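Nonsense-mediated mRNA decay protein 2 (Saccharomyces cerevisiae, PDB 4LUN) acts in nonsense-mediated decay of mRNAs with premature stop codons, this piece being the N-terminal MIF4G domain of a protein that binds Upf1 through its C-terminus. Local coordinates at residues I208-R216 and I297-L305. Numbering follows the deposited sequence. Where two conformers were deposited one is given.
Sequences IKKFAPLFR and ITLGEFFKL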
# COMPACT_ATOMS: atom_id res chain seq x y z
N ILE A 208 -0.18 -8.98 3.29
CA ILE A 208 0.03 -10.40 3.04
C ILE A 208 -1.27 -11.10 2.64
O ILE A 208 -1.25 -12.03 1.86
CB ILE A 208 0.67 -11.15 4.23
CG1 ILE A 208 -0.27 -11.19 5.45
CG2 ILE A 208 2.03 -10.53 4.58
CD1 ILE A 208 0.37 -11.85 6.66
N LYS A 209 -2.40 -10.64 3.18
CA LYS A 209 -3.68 -11.27 2.87
C LYS A 209 -4.07 -11.05 1.42
O LYS A 209 -4.62 -11.95 0.78
CB LYS A 209 -4.80 -10.73 3.78
CG LYS A 209 -4.78 -11.25 5.20
CD LYS A 209 -5.76 -10.44 6.06
CE LYS A 209 -5.72 -10.85 7.51
NZ LYS A 209 -6.41 -9.86 8.38
N LYS A 210 -3.81 -9.85 0.91
CA LYS A 210 -4.21 -9.49 -0.44
C LYS A 210 -3.20 -9.92 -1.50
O LYS A 210 -3.57 -10.14 -2.65
CB LYS A 210 -4.48 -7.99 -0.52
CG LYS A 210 -5.21 -7.55 -1.79
CD LYS A 210 -6.10 -6.35 -1.54
CE LYS A 210 -7.35 -6.72 -0.73
NZ LYS A 210 -8.25 -7.63 -1.50
N PHE A 211 -1.93 -10.03 -1.11
CA PHE A 211 -0.88 -10.33 -2.09
C PHE A 211 -0.05 -11.54 -1.70
O PHE A 211 1.18 -11.54 -1.84
CB PHE A 211 -0.01 -9.09 -2.32
CG PHE A 211 -0.79 -7.90 -2.81
CD1 PHE A 211 -1.23 -7.84 -4.12
CD2 PHE A 211 -1.12 -6.86 -1.95
CE1 PHE A 211 -1.96 -6.75 -4.58
CE2 PHE A 211 -1.84 -5.77 -2.40
CZ PHE A 211 -2.28 -5.71 -3.71
N ALA A 212 -0.74 -12.58 -1.23
CA ALA A 212 -0.10 -13.81 -0.73
C ALA A 212 0.95 -14.47 -1.63
O ALA A 212 1.96 -14.96 -1.12
CB ALA A 212 -1.16 -14.83 -0.31
N PRO A 213 0.72 -14.50 -2.96
CA PRO A 213 1.76 -15.16 -3.76
C PRO A 213 3.13 -14.52 -3.64
O PRO A 213 4.12 -15.19 -3.93
CB PRO A 213 1.23 -15.02 -5.20
CG PRO A 213 -0.24 -14.89 -5.04
CD PRO A 213 -0.46 -14.14 -3.77
N LEU A 214 3.22 -13.26 -3.21
CA LEU A 214 4.53 -12.65 -3.01
C LEU A 214 5.23 -13.22 -1.80
O LEU A 214 6.42 -13.01 -1.62
CB LEU A 214 4.40 -11.12 -2.89
CG LEU A 214 3.81 -10.38 -4.09
CD1 LEU A 214 3.74 -8.88 -3.85
CD2 LEU A 214 4.64 -10.65 -5.35
N PHE A 215 4.51 -13.95 -0.95
CA PHE A 215 5.06 -14.39 0.34
C PHE A 215 5.17 -15.90 0.47
O PHE A 215 5.66 -16.42 1.49
CB PHE A 215 4.24 -13.81 1.48
CG PHE A 215 4.36 -12.33 1.57
CD1 PHE A 215 5.43 -11.76 2.24
CD2 PHE A 215 3.45 -11.51 0.93
CE1 PHE A 215 5.56 -10.38 2.30
CE2 PHE A 215 3.58 -10.13 0.98
CZ PHE A 215 4.65 -9.57 1.67
N ARG A 216 4.73 -16.60 -0.56
CA ARG A 216 4.80 -18.06 -0.58
C ARG A 216 5.74 -18.55 -1.67
O ARG A 216 5.45 -18.41 -2.86
CB ARG A 216 3.39 -18.65 -0.74
CG ARG A 216 2.38 -18.08 0.25
CD ARG A 216 1.25 -19.05 0.53
NE ARG A 216 0.34 -18.59 1.58
CZ ARG A 216 0.60 -18.65 2.88
NH1 ARG A 216 1.76 -19.14 3.32
NH2 ARG A 216 -0.29 -18.21 3.76
N ILE A 297 -1.05 -12.99 15.89
CA ILE A 297 -1.78 -14.22 15.60
C ILE A 297 -1.96 -14.40 14.09
O ILE A 297 -1.73 -15.48 13.55
CB ILE A 297 -3.14 -14.24 16.34
CG1 ILE A 297 -2.89 -14.51 17.83
CG2 ILE A 297 -4.07 -15.29 15.73
CD1 ILE A 297 -4.11 -14.35 18.68
N THR A 298 -2.32 -13.31 13.42
CA THR A 298 -2.53 -13.34 11.98
C THR A 298 -1.23 -13.64 11.24
O THR A 298 -1.20 -14.46 10.30
CB THR A 298 -3.10 -12.00 11.51
OG1 THR A 298 -4.41 -11.80 12.09
CG2 THR A 298 -3.22 -11.96 9.98
N LEU A 299 -0.15 -12.98 11.65
CA LEU A 299 1.14 -13.20 10.99
C LEU A 299 1.60 -14.63 11.21
O LEU A 299 2.11 -15.28 10.29
CB LEU A 299 2.19 -12.21 11.50
CG LEU A 299 1.96 -10.76 11.06
CD1 LEU A 299 2.74 -9.77 11.92
CD2 LEU A 299 2.31 -10.59 9.59
N GLY A 300 1.41 -15.12 12.43
CA GLY A 300 1.79 -16.48 12.76
C GLY A 300 1.00 -17.50 11.97
O GLY A 300 1.58 -18.48 11.49
N GLU A 301 -0.30 -17.29 11.83
CA GLU A 301 -1.13 -18.20 11.05
C GLU A 301 -0.67 -18.25 9.60
O GLU A 301 -0.48 -19.33 9.04
CB GLU A 301 -2.60 -17.78 11.10
CG GLU A 301 -3.31 -18.15 12.40
CD GLU A 301 -4.71 -17.56 12.51
OE1 GLU A 301 -5.44 -17.93 13.46
OE2 GLU A 301 -5.08 -16.73 11.65
N PHE A 302 -0.46 -17.08 9.01
CA PHE A 302 -0.09 -16.98 7.60
C PHE A 302 1.24 -17.68 7.32
O PHE A 302 1.35 -18.47 6.37
CB PHE A 302 -0.01 -15.51 7.16
CG PHE A 302 0.20 -15.34 5.68
CD1 PHE A 302 -0.88 -15.16 4.83
CD2 PHE A 302 1.47 -15.38 5.14
CE1 PHE A 302 -0.69 -15.00 3.46
CE2 PHE A 302 1.67 -15.23 3.77
CZ PHE A 302 0.59 -15.05 2.94
N PHE A 303 2.25 -17.38 8.12
CA PHE A 303 3.59 -17.91 7.88
C PHE A 303 3.82 -19.27 8.54
O PHE A 303 4.94 -19.80 8.51
CB PHE A 303 4.67 -16.90 8.30
CG PHE A 303 4.75 -15.69 7.39
CD1 PHE A 303 5.57 -15.70 6.27
CD2 PHE A 303 4.01 -14.55 7.66
CE1 PHE A 303 5.65 -14.59 5.43
CE2 PHE A 303 4.07 -13.44 6.83
CZ PHE A 303 4.90 -13.46 5.71
N LYS A 304 2.76 -19.82 9.13
CA LYS A 304 2.80 -21.14 9.76
C LYS A 304 3.87 -21.22 10.85
O LYS A 304 4.72 -22.11 10.85
CB LYS A 304 2.98 -22.23 8.70
CG LYS A 304 1.92 -22.14 7.60
CD LYS A 304 1.92 -23.37 6.69
CE LYS A 304 2.97 -23.26 5.59
NZ LYS A 304 2.58 -22.30 4.51
N LEU A 305 3.81 -20.27 11.77
CA LEU A 305 4.78 -20.15 12.83
C LEU A 305 4.00 -20.23 14.13
O LEU A 305 2.83 -19.84 14.18
CB LEU A 305 5.48 -18.79 12.75
CG LEU A 305 6.07 -18.32 11.43
CD1 LEU A 305 6.35 -16.82 11.53
CD2 LEU A 305 7.33 -19.07 11.09
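Phe302 reaches out from the last turn of helix 277-303, and its flat ring slides between Ile208 and Arg216. With CG anti to the backbone N (chi1 -173°), the ring is carried away from its own helix. CB meets Ile208 CD1 at 3.7 Å, and CG lies 3.6 Å from that same methyl. CD1 and CD2 lie between Ile208 CD1 and Arg216 NH2, and CE1 comes 3.4 Å from Ile208 O. Isoleucine suits one face: its branched aliphatic chain sets CB over the ring centre in a CH-pi contact, while CD1 also reaches Leu299 CD2. Arg216 NH2 stands 3.1 Å above the opposite face. At the far edge CE2 touches Phe215 CB, and CZ comes within 3.7 Å of Ala212 CB, whose small methyl fits against the ring edge.

In this all-helical, HEAT-repeat MIF4G domain the contact joins the end of helix 201-210 and the turn after it to the end of helix 277-303, where Lys304 closes a Schellman motif. Arginine suits this helix end because its flat cation does two jobs. In one of its two conformers the guanidinium stacks on Phe302 with planes 21° apart, a cation-pi contact, and NH1 and NH2 both donate to Phe302 O, each at 3.1 Å. Phe302 O lies in the guanidinium plane, which holds the group's rotation in that conformer; both donors come in tilted from the carbonyl's own plane, from the same face. Beside this, Phe215 CD1 approaches the edge of the Phe303 ring at CZ (3.9 Å), and helix 231-271 backs Phe215 through Phe239 and Phe303 through Ile243.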